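Local coordinates for protein aminopentol aminotransferase (Sphingopyxis macrogoltabida, PDB 6HBS) that transfers the amino group of hydrolysed fumonisin B1 (aminopentol) to pyruvate with the help of pyridoxal 5'-phosphate, yielding 2-keto-HFB1 and L-alanine, at residues V232-R237 / A342-I347. Sequence-based numbering, arbitrary orientation.
Sequences VRAGFR and AQMPQI. With PLP (pyridoxal-5'-phosphate), chain C.
M344 keeps CG anti to its carbonyl carbon (chi1 -67°) and SD anti to CA (chi2 -178°), a straight reach that lays SD 3.7 Å from A234 CA and against CB of R237. The bend at chi3 then brings M344 CE to 3.8 Å from R233 O. The extended R237 side chain crosses M344 at about a right angle, its CD 3.9 Å from M344 CG; its guanidinium continues past the methionine to the carbonyls of L380 and G63. Beside this apolar contact, Q343 NE2 donates to R237 O (2.8 Å, N-H...O 168°), with the acceptor nearly in the amide plane and the donor in the carbonyl plane. In this class-III aminotransferase, 232-237 lies in the loop after strand 226-230 of the seven-stranded sheet of the cofactor-binding domain, and 342-347 runs from a loop into the start of strand 346-349, which pairs antiparallel with strand 336-339. The same loop serves the cofactor: V232 CG1 packs 3.6 Å from PLP C4, and R233 NE gives PLP O3 a nearly straight 2.8 Å hydrogen bond from the guanidinium edge. N377 OD1 accepts from R233 NH1, giving that guanidinium a second hold.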
ATOM      1  N   VAL A 232      14.428   2.382  -2.089  1.00 16.84           N
ATOM      2  CA  VAL A 232      13.442   2.057  -1.057  1.00 16.14           C
ATOM      3  C   VAL A 232      14.158   1.533   0.203  1.00 16.70           C
ATOM      4  O   VAL A 232      13.736   1.829   1.342  1.00 15.73           O
ATOM      5  CB  VAL A 232      12.379   1.069  -1.586  1.00 15.98           C
ATOM      6  CG1 VAL A 232      11.549   0.493  -0.439  1.00 15.56           C
ATOM      7  CG2 VAL A 232      11.481   1.739  -2.613  1.00 15.47           C
ATOM      8  N   ARG A 233      15.191   0.700   0.001  1.00 16.15           N
ATOM      9  CA  ARG A 233      15.893   0.073   1.079  1.00 18.85           C
ATOM     10  C   ARG A 233      17.011   0.963   1.646  1.00 17.55           C
ATOM     11  O   ARG A 233      17.155   1.077   2.896  1.00 17.49           O
ATOM     12  CB  ARG A 233      16.469  -1.287   0.690  1.00 19.95           C
ATOM     13  CG  ARG A 233      16.678  -2.162   1.919  1.00 22.10           C
ATOM     14  CD  ARG A 233      17.256  -3.530   1.638  1.00 24.84           C
ATOM     15  NE  ARG A 233      16.354  -4.344   0.839  1.00 26.00           N
ATOM     16  CZ  ARG A 233      16.553  -5.619   0.515  1.00 30.25           C
ATOM     17  NH1 ARG A 233      17.472  -6.333   1.152  1.00 28.39           N
ATOM     18  NH2 ARG A 233      15.797  -6.187  -0.417  1.00 29.17           N
ATOM     19  N   ALA A 234      17.838   1.538   0.770  1.00 16.84           N
ATOM     20  CA  ALA A 234      19.069   2.254   1.208  1.00 17.94           C
ATOM     21  C   ALA A 234      18.835   3.757   1.440  1.00 17.15           C
ATOM     22  O   ALA A 234      19.687   4.424   2.018  1.00 16.67           O
ATOM     23  CB  ALA A 234      20.154   2.036   0.178  1.00 18.99           C
ATOM     24  N   GLY A 235      17.703   4.298   0.960  1.00 16.45           N
ATOM     25  CA  GLY A 235      17.480   5.711   1.004  1.00 16.58           C
ATOM     26  C   GLY A 235      17.620   6.242   2.437  1.00 17.27           C
ATOM     27  O   GLY A 235      17.118   5.643   3.384  1.00 17.99           O
ATOM     28  N   PHE A 236      18.422   7.300   2.567  1.00 18.11           N
ATOM     29  CA  PHE A 236      18.697   8.060   3.774  1.00 17.71           C
ATOM     30  C   PHE A 236      19.595   7.318   4.767  1.00 18.62           C
ATOM     31  O   PHE A 236      19.883   7.875   5.835  1.00 18.71           O
ATOM     32  CB  PHE A 236      17.413   8.523   4.466  1.00 17.39           C
ATOM     33  CG  PHE A 236      16.645   9.463   3.591  1.00 17.56           C
ATOM     34  CD1 PHE A 236      17.245  10.607   3.119  1.00 17.91           C
ATOM     35  CD2 PHE A 236      15.320   9.217   3.262  1.00 17.57           C
ATOM     36  CE1 PHE A 236      16.537  11.488   2.327  1.00 20.00           C
ATOM     37  CE2 PHE A 236      14.616  10.119   2.482  1.00 17.83           C
ATOM     38  CZ  PHE A 236      15.221  11.241   2.018  1.00 19.16           C
ATOM     39  N   ARG A 237      20.091   6.132   4.420  1.00 17.32           N
ATOM     40  CA  ARG A 237      21.166   5.526   5.208  1.00 18.76           C
ATOM     41  C   ARG A 237      22.508   5.586   4.433  1.00 19.02           C
ATOM     42  O   ARG A 237      23.558   5.283   4.991  1.00 19.10           O
ATOM     43  CB  ARG A 237      20.791   4.110   5.650  1.00 17.51           C
ATOM     44  CG  ARG A 237      19.919   4.030   6.893  1.00 17.46           C
ATOM     45  CD  ARG A 237      19.771   2.587   7.323  1.00 18.03           C
ATOM     46  NE  ARG A 237      18.923   2.435   8.476  1.00 17.55           N
ATOM     47  CZ  ARG A 237      17.597   2.288   8.420  1.00 19.30           C
ATOM     48  NH1 ARG A 237      16.984   2.389   7.245  1.00 16.04           N
ATOM     49  NH2 ARG A 237      16.905   2.043   9.530  1.00 15.87           N
ATOM     50  N   ALA A 342      28.684  -0.472   6.680  1.00 19.59           N
ATOM     51  CA  ALA A 342      28.587  -0.906   8.073  1.00 21.01           C
ATOM     52  C   ALA A 342      27.218  -0.543   8.669  1.00 19.64           C
ATOM     53  O   ALA A 342      26.763  -1.231   9.581  1.00 20.15           O
ATOM     54  CB  ALA A 342      29.691  -0.301   8.909  1.00 20.97           C
ATOM     55  N   GLN A 343      26.577   0.519   8.162  1.00 21.48           N
ATOM     56  CA  GLN A 343      25.227   0.952   8.655  1.00 19.56           C
ATOM     57  C   GLN A 343      24.077   0.084   8.080  1.00 21.06           C
ATOM     58  O   GLN A 343      22.910   0.243   8.509  1.00 18.93           O
ATOM     59  CB  GLN A 343      25.006   2.442   8.350  1.00 18.67           C
ATOM     60  CG  GLN A 343      24.875   2.826   6.875  1.00 20.60           C
ATOM     61  CD  GLN A 343      26.159   3.230   6.189  1.00 20.87           C
ATOM     62  OE1 GLN A 343      27.214   2.694   6.505  1.00 21.13           O
ATOM     63  NE2 GLN A 343      26.081   4.162   5.241  1.00 19.27           N
ATOM     64  N   MET A 344      24.348  -0.743   7.058  1.00 19.25           N
ATOM     65  CA  MET A 344      23.367  -1.701   6.521  1.00 21.06           C
ATOM     66  C   MET A 344      24.085  -3.010   6.245  1.00 19.36           C
ATOM     67  O   MET A 344      24.202  -3.412   5.091  1.00 18.85           O
ATOM     68  CB  MET A 344      22.736  -1.223   5.210  1.00 21.29           C
ATOM     69  CG  MET A 344      21.878  -0.020   5.378  1.00 24.90           C
ATOM     70  SD  MET A 344      21.061   0.538   3.843  1.00 24.33           S
ATOM     71  CE  MET A 344      20.349  -0.948   3.150  1.00 25.80           C
ATOM     72  N   PRO A 345      24.593  -3.691   7.291  1.00 18.65           N
ATOM     73  CA  PRO A 345      25.550  -4.774   7.092  1.00 18.27           C
ATOM     74  C   PRO A 345      24.926  -6.137   6.837  1.00 18.19           C
ATOM     75  O   PRO A 345      23.853  -6.464   7.352  1.00 18.31           O
ATOM     76  CB  PRO A 345      26.345  -4.762   8.425  1.00 18.32           C
ATOM     77  CG  PRO A 345      25.328  -4.340   9.451  1.00 19.87           C
ATOM     78  CD  PRO A 345      24.399  -3.376   8.719  1.00 19.03           C
ATOM     79  N   GLN A 346      25.610  -6.907   5.996  1.00 19.59           N
ATOM     80  CA  GLN A 346      25.360  -8.330   5.834  1.00 19.91           C
ATOM     81  C   GLN A 346      26.518  -9.029   6.561  1.00 19.92           C
ATOM     82  O   GLN A 346      27.691  -8.745   6.292  1.00 20.69           O
ATOM     83  CB  GLN A 346      25.315  -8.680   4.349  1.00 20.31           C
ATOM     84  CG  GLN A 346      24.940 -10.114   4.032  1.00 20.78           C
ATOM     85  CD  GLN A 346      23.443 -10.292   3.969  1.00 23.12           C
ATOM     86  OE1 GLN A 346      22.772 -10.227   5.000  1.00 20.81           O
ATOM     87  NE2 GLN A 346      22.922 -10.516   2.760  1.00 20.75           N
ATOM     88  N   ILE A 347      26.183  -9.897   7.502  1.00 20.11           N
ATOM     89  CA  ILE A 347      27.177 -10.504   8.393  1.00 22.48           C
ATOM     90  C   ILE A 347      27.007 -12.022   8.296  1.00 19.97           C
ATOM     91  O   ILE A 347      26.147 -12.601   8.914  1.00 20.00           O
ATOM     92  CB  ILE A 347      27.030  -9.973   9.835  1.00 21.47           C
ATOM     93  CG1 ILE A 347      27.165  -8.449   9.896  1.00 23.19           C
ATOM     94  CG2 ILE A 347      28.044 -10.658  10.748  1.00 23.31           C
ATOM     95  CD1 ILE A 347      26.880  -7.830  11.276  1.00 23.12           C
TER
HETATM   96  N1  PLP C 501      12.521  -2.127  -3.461  1.00 22.84           N
HETATM   97  C2  PLP C 501      13.483  -2.457  -2.572  1.00 22.56           C
HETATM   98  C2A PLP C 501      14.947  -2.258  -2.884  1.00 22.58           C
HETATM   99  C3  PLP C 501      13.093  -2.949  -1.253  1.00 23.46           C
HETATM  100  O3  PLP C 501      14.027  -3.275  -0.335  1.00 27.16           O
HETATM  101  C4  PLP C 501      11.654  -3.081  -0.930  1.00 24.14           C
HETATM  102  C4A PLP C 501      11.294  -3.568   0.428  1.00 27.75           C
HETATM  103  C5  PLP C 501      10.696  -2.744  -2.025  1.00 22.24           C
HETATM  104  C6  PLP C 501      11.197  -2.258  -3.226  1.00 21.74           C
HETATM  105  C5A PLP C 501       9.182  -2.851  -1.853  1.00 22.22           C
HETATM  106  O4P PLP C 501       8.713  -2.051  -0.737  1.00 21.35           O
HETATM  107  P   PLP C 501       7.393  -2.627  -0.017  1.00 20.19           P
HETATM  108  O1P PLP C 501       7.738  -3.868   0.672  1.00 21.89           O
HETATM  109  O2P PLP C 501       6.436  -2.900  -1.142  1.00 18.60           O
HETATM  110  O3P PLP C 501       7.052  -1.473   0.902  1.00 18.00           O